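Local coordinates for reticulocyte-binding protein 2a (Plasmodium vivax, PDB 4Z8N), which probably binds a receptor on the surface of young red blood cells during parasite invasion, here represented by its erythrocyte-binding domain, at residues L8-S13 against I18-P23. Sequence-based numbering, arbitrary orientation.
Sequences LDFSNS and ISTVYP
F10 and I18 form an antiparallel hydrogen-bonded pair in a short two-stranded hairpin, with F10 N to I18 O and I18 N to F10 O both at 2.8 Å. Beyond this pair, each hydrogen bond between the two segments involves a side chain, with T20 N and L8 O as backbone partners. The carboxylate of D9 reaches across to S19 and T20. Its OD1 takes two bonds from the same face of the carboxylate plane: S19 OG meets it at 2.8 Å from above that plane, and T20 N is a longer donor at 3.3 Å. S19 OG also accepts from V21 N at 3.2 Å, which makes an ST turn. The hydroxyl of S19 therefore links the carboxylate to this turn. T20 turns OG1 between its own N and carbonyl carbon (chi1 50°). From there OG1 donates to L8 O at 2.7 Å, nearly in line with the carbonyl. The methyl CG2 of T20 lies 3.8 Å from CE2 of the F10 ring, and the two side chains cross at about a right angle. F10 and I18 lie on one face of the hairpin, D9 and S19 on the other. The F10 side packs on Q116 and on K112 and V115 of helix 94-115. On the D9 side, OD2 is hydrogen-bonded to NE2 of H221 in helix 199-237 and forms a salt bridge with NE of R269 in helix 246-297, so the buried hairpin bridges helices of this mainly helical domain.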
ATOM      1  N   LEU A   8       0.927  -6.051  -4.043  1.00 31.38           N
ATOM      2  CA  LEU A   8      -0.210  -6.700  -3.402  1.00 35.29           C
ATOM      3  C   LEU A   8      -0.443  -6.218  -1.974  1.00 36.33           C
ATOM      4  O   LEU A   8       0.208  -6.665  -1.033  1.00 41.35           O
ATOM      5  CB  LEU A   8      -0.044  -8.221  -3.411  1.00 37.02           C
ATOM      6  CG  LEU A   8      -1.274  -8.981  -2.903  1.00 39.45           C
ATOM      7  CD1 LEU A   8      -2.526  -8.572  -3.672  1.00 36.11           C
ATOM      8  CD2 LEU A   8      -1.063 -10.483  -2.985  1.00 38.12           C
ATOM      9  N   ASP A   9      -1.387  -5.297  -1.835  1.00 33.69           N
ATOM     10  CA  ASP A   9      -1.880  -4.864  -0.537  1.00 34.01           C
ATOM     11  C   ASP A   9      -3.383  -5.102  -0.511  1.00 39.13           C
ATOM     12  O   ASP A   9      -3.989  -5.316  -1.559  1.00 39.72           O
ATOM     13  CB  ASP A   9      -1.555  -3.391  -0.283  1.00 30.12           C
ATOM     14  CG  ASP A   9      -0.065  -3.131  -0.189  1.00 34.92           C
ATOM     15  OD1 ASP A   9       0.666  -4.017   0.300  1.00 36.19           O
ATOM     16  OD2 ASP A   9       0.378  -2.039  -0.602  1.00 38.54           O
ATOM     17  N   PHE A  10      -3.986  -5.065   0.671  1.00 38.74           N
ATOM     18  CA  PHE A  10      -5.419  -5.324   0.780  1.00 39.02           C
ATOM     19  C   PHE A  10      -6.164  -4.173   1.444  1.00 45.39           C
ATOM     20  O   PHE A  10      -5.917  -3.842   2.604  1.00 49.19           O
ATOM     21  CB  PHE A  10      -5.661  -6.623   1.550  1.00 39.23           C
ATOM     22  CG  PHE A  10      -4.974  -7.811   0.948  1.00 39.54           C
ATOM     23  CD1 PHE A  10      -5.466  -8.402  -0.207  1.00 38.05           C
ATOM     24  CD2 PHE A  10      -3.826  -8.330   1.525  1.00 35.24           C
ATOM     25  CE1 PHE A  10      -4.831  -9.489  -0.770  1.00 38.22           C
ATOM     26  CE2 PHE A  10      -3.184  -9.418   0.966  1.00 36.61           C
ATOM     27  CZ  PHE A  10      -3.688 -10.001  -0.181  1.00 35.72           C
ATOM     28  N   SER A  11      -7.073  -3.562   0.692  1.00 49.99           N
ATOM     29  CA  SER A  11      -7.934  -2.515   1.229  1.00 59.45           C
ATOM     30  C   SER A  11      -9.280  -3.112   1.624  1.00 64.61           C
ATOM     31  O   SER A  11      -9.549  -4.280   1.338  1.00 68.16           O
ATOM     32  CB  SER A  11      -8.121  -1.392   0.211  1.00 63.63           C
ATOM     33  OG  SER A  11      -8.481  -0.182   0.855  1.00 72.19           O
ATOM     34  N   ASN A  12     -10.128  -2.323   2.275  1.00 69.85           N
ATOM     35  CA  ASN A  12     -11.409  -2.854   2.727  1.00 76.29           C
ATOM     36  C   ASN A  12     -12.539  -1.839   2.843  1.00 79.37           C
ATOM     37  O   ASN A  12     -12.528  -0.783   2.207  1.00 79.16           O
ATOM     38  CB  ASN A  12     -11.235  -3.551   4.082  1.00 78.89           C
ATOM     39  CG  ASN A  12     -10.880  -2.586   5.209  1.00 81.88           C
ATOM     40  OD1 ASN A  12     -10.717  -1.383   4.998  1.00 81.86           O
ATOM     41  ND2 ASN A  12     -10.774  -3.117   6.419  1.00 84.35           N
ATOM     42  N   SER A  13     -13.511  -2.201   3.675  1.00 83.44           N
ATOM     43  CA  SER A  13     -14.664  -1.371   3.994  1.00 86.19           C
ATOM     44  C   SER A  13     -14.276   0.050   4.393  1.00 81.37           C
ATOM     45  O   SER A  13     -14.707   1.018   3.769  1.00 81.87           O
ATOM     46  CB  SER A  13     -15.468  -2.018   5.126  1.00 89.41           C
ATOM     47  OG  SER A  13     -14.604  -2.621   6.078  1.00 88.11           O
ATOM     48  N   ILE A  18      -4.079  -2.847   4.449  1.00 37.40           N
ATOM     49  CA  ILE A  18      -3.174  -3.786   5.091  1.00 37.64           C
ATOM     50  C   ILE A  18      -2.130  -4.228   4.079  1.00 38.42           C
ATOM     51  O   ILE A  18      -2.464  -4.800   3.042  1.00 36.47           O
ATOM     52  CB  ILE A  18      -3.919  -5.002   5.652  1.00 47.06           C
ATOM     53  CG1 ILE A  18      -4.875  -4.559   6.760  1.00 49.38           C
ATOM     54  CG2 ILE A  18      -2.932  -6.033   6.175  1.00 45.25           C
ATOM     55  CD1 ILE A  18      -5.663  -5.690   7.369  1.00 54.07           C
ATOM     56  N   SER A  19      -0.866  -3.947   4.377  1.00 35.32           N
ATOM     57  CA  SER A  19       0.208  -4.214   3.433  1.00 31.40           C
ATOM     58  C   SER A  19       0.901  -5.541   3.724  1.00 37.54           C
ATOM     59  O   SER A  19       0.998  -5.965   4.875  1.00 34.67           O
ATOM     60  CB  SER A  19       1.224  -3.071   3.452  1.00 28.78           C
ATOM     61  OG  SER A  19       2.252  -3.284   2.504  1.00 31.63           O
ATOM     62  N   THR A  20       1.375  -6.195   2.669  1.00 39.16           N
ATOM     63  CA  THR A  20       2.086  -7.458   2.811  1.00 38.02           C
ATOM     64  C   THR A  20       3.566  -7.230   3.099  1.00 38.27           C
ATOM     65  O   THR A  20       4.316  -8.180   3.321  1.00 37.10           O
ATOM     66  CB  THR A  20       1.948  -8.326   1.548  1.00 34.70           C
ATOM     67  OG1 THR A  20       2.273  -7.542   0.394  1.00 36.30           O
ATOM     68  CG2 THR A  20       0.528  -8.856   1.415  1.00 36.63           C
ATOM     69  N   VAL A  21       3.978  -5.966   3.094  1.00 37.74           N
ATOM     70  CA  VAL A  21       5.368  -5.612   3.351  1.00 37.74           C
ATOM     71  C   VAL A  21       5.493  -4.687   4.564  1.00 36.56           C
ATOM     72  O   VAL A  21       4.551  -3.973   4.917  1.00 35.92           O
ATOM     73  CB  VAL A  21       6.017  -4.936   2.119  1.00 36.81           C
ATOM     74  CG1 VAL A  21       5.916  -5.840   0.898  1.00 36.42           C
ATOM     75  CG2 VAL A  21       5.378  -3.588   1.844  1.00 32.14           C
ATOM     76  N   TYR A  22       6.658  -4.725   5.205  1.00 38.36           N
ATOM     77  CA  TYR A  22       6.957  -3.889   6.365  1.00 41.35           C
ATOM     78  C   TYR A  22       6.669  -2.419   6.063  1.00 37.74           C
ATOM     79  O   TYR A  22       7.001  -1.940   4.982  1.00 35.22           O
ATOM     80  CB  TYR A  22       8.422  -4.083   6.769  1.00 40.05           C
ATOM     81  CG  TYR A  22       8.848  -3.366   8.030  1.00 43.20           C
ATOM     82  CD1 TYR A  22       9.261  -2.039   7.995  1.00 43.41           C
ATOM     83  CD2 TYR A  22       8.860  -4.023   9.255  1.00 42.65           C
ATOM     84  CE1 TYR A  22       9.656  -1.382   9.143  1.00 45.11           C
ATOM     85  CE2 TYR A  22       9.259  -3.375  10.407  1.00 46.38           C
ATOM     86  CZ  TYR A  22       9.654  -2.054  10.346  1.00 47.70           C
ATOM     87  OH  TYR A  22      10.050  -1.405  11.492  1.00 53.38           O
ATOM     88  N   PRO A  23       6.054  -1.691   7.011  1.00 36.51           N
ATOM     89  CA  PRO A  23       5.643  -2.100   8.359  1.00 39.05           C
ATOM     90  C   PRO A  23       4.195  -2.592   8.465  1.00 38.04           C
ATOM     91  O   PRO A  23       3.623  -2.522   9.554  1.00 36.52           O
ATOM     92  CB  PRO A  23       5.819  -0.814   9.159  1.00 40.81           C
ATOM     93  CG  PRO A  23       5.426   0.249   8.183  1.00 35.43           C
ATOM     94  CD  PRO A  23       5.866  -0.242   6.814  1.00 35.86           C
TER